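Local coordinates for protein escJ (Escherichia coli, PDB 1YJ7) that helps form the molecular platform for assembly of the type III secretion system of enteropathogenic E. coli, as a YscJ-family lipoprotein, at the interface of chains A and B. Coordinates in Å, arbitrary orientation; residue numbers count along the deposited sequence, not the author numbering. Chains: chain A/B, escJ.

The interface of chains A and B. Residues chain A 11, 15, 30, 32, 38; chain B 4-5, 7.
The side-chain amide of B:Gln4 reaches toward A:Met32 and A:Met38, in a patch where strand 3-6 of chain B and the loop after it lie against helix 11-23 and strands 29-32 and 38-43 of chain A. B:Gln4 works from both ends. Its backbone carbonyl O takes a hydrogen bond from the ammonium NZ of A:Lys30 at 2.8 Å, the donor tilted out of the carbonyl plane; a bend at chi3 (75°) brings that lysine tip round to it. Its side chain, extended beyond CG, brings the amide oxygen up to two thioether methyls: OE1 is 3.4 Å from CE of A:Met32, which crosses it nearly at a right angle, and 3.6 Å from CE of A:Met38.

A:Met32 also meets B:Thr7 tip to tip, methyl CE to methyl CG2. The rest of B:Thr7 is gripped by the carboxylate of A:Glu11, two hydrogen bonds to one residue. The hydroxyl OG1 donates to the syn lone pair of OE1 at 2.5 Å, and the backbone N donates to OE2 at 2.9 Å, also syn but 29° out of the carboxylate plane. Bonds at both oxygens should restrain the carboxylate from turning about CG-CD. The threonine hydroxyl stands between its own backbone N and carbonyl carbon (chi1 65°), where it and the N-H can reach the same carboxylate.

One helical turn on, A:Asn15 ND2 reaches the backbone O of B:Leu5 at 2.9 Å, nearly straight and in its own amide plane, though above that of the carbonyl. The two copies are not related by an exact two-fold here; YscJ-family proteins form rings, and this contact may reflect that kind of packing, though the patch alone does not show it. Water 1 links the two chains, 3.1 Å from both A:Glu11 OE2 and B:Thr7 O.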
# COMPACT_ATOMS: atom_id res chain seq x y z
N GLU A 11 -17.51 -2.27 22.18
CA GLU A 11 -16.65 -1.30 22.83
C GLU A 11 -16.95 0.11 22.30
O GLU A 11 -17.07 1.05 23.08
CB GLU A 11 -15.18 -1.71 22.67
CG GLU A 11 -14.82 -2.90 23.53
CD GLU A 11 -13.40 -3.40 23.33
OE1 GLU A 11 -13.07 -4.46 23.92
OE2 GLU A 11 -12.64 -2.74 22.62
N ASN A 15 -18.54 3.13 24.55
CA ASN A 15 -17.78 4.37 24.67
C ASN A 15 -18.60 5.61 24.31
O ASN A 15 -18.50 6.62 24.99
CB ASN A 15 -16.53 4.36 23.80
CG ASN A 15 -15.45 3.48 24.36
OD1 ASN A 15 -15.45 3.14 25.55
ND2 ASN A 15 -14.51 3.10 23.51
N LYS A 30 -18.20 1.09 33.94
CA LYS A 30 -18.15 0.17 32.83
C LYS A 30 -17.39 -1.09 33.21
O LYS A 30 -16.41 -1.01 33.95
CB LYS A 30 -17.45 0.84 31.64
CG LYS A 30 -17.36 -0.03 30.40
CD LYS A 30 -17.02 0.78 29.17
CE LYS A 30 -15.54 1.18 29.15
NZ LYS A 30 -15.24 2.13 28.03
N MET A 32 -16.28 -5.24 31.42
CA MET A 32 -16.37 -6.20 30.33
C MET A 32 -16.79 -7.55 30.91
O MET A 32 -16.21 -7.99 31.91
CB MET A 32 -15.01 -6.34 29.64
CG MET A 32 -15.09 -7.24 28.43
SD MET A 32 -13.48 -7.56 27.72
CE MET A 32 -13.23 -6.13 26.83
N MET A 38 -19.51 -5.24 26.65
CA MET A 38 -19.42 -4.18 27.64
C MET A 38 -20.75 -3.95 28.34
O MET A 38 -21.81 -4.01 27.71
CB MET A 38 -18.95 -2.87 27.02
CG MET A 38 -17.68 -2.99 26.18
SD MET A 38 -16.30 -3.83 27.00
CE MET A 38 -15.94 -2.74 28.33
N GLN B 4 -11.15 1.74 30.28
CA GLN B 4 -10.77 1.12 29.02
C GLN B 4 -11.33 1.91 27.82
O GLN B 4 -12.47 2.37 27.86
CB GLN B 4 -11.31 -0.29 29.02
CG GLN B 4 -10.85 -1.16 27.90
CD GLN B 4 -11.42 -2.53 28.04
OE1 GLN B 4 -12.43 -2.86 27.39
NE2 GLN B 4 -10.81 -3.35 28.91
N LEU B 5 -10.49 2.10 26.80
CA LEU B 5 -10.91 2.66 25.52
C LEU B 5 -11.25 1.50 24.58
O LEU B 5 -12.41 1.22 24.30
CB LEU B 5 -9.79 3.51 24.92
CG LEU B 5 -9.75 5.03 25.02
CD1 LEU B 5 -10.75 5.67 25.95
CD2 LEU B 5 -8.33 5.54 25.28
N THR B 7 -9.81 -2.68 23.30
CA THR B 7 -8.96 -3.87 23.39
C THR B 7 -8.80 -4.47 22.00
O THR B 7 -9.45 -4.03 21.05
CB THR B 7 -9.58 -4.97 24.30
OG1 THR B 7 -10.80 -5.47 23.73
CG2 THR B 7 -10.00 -4.44 25.64
O HOH W 1 -12.09 -3.36 19.65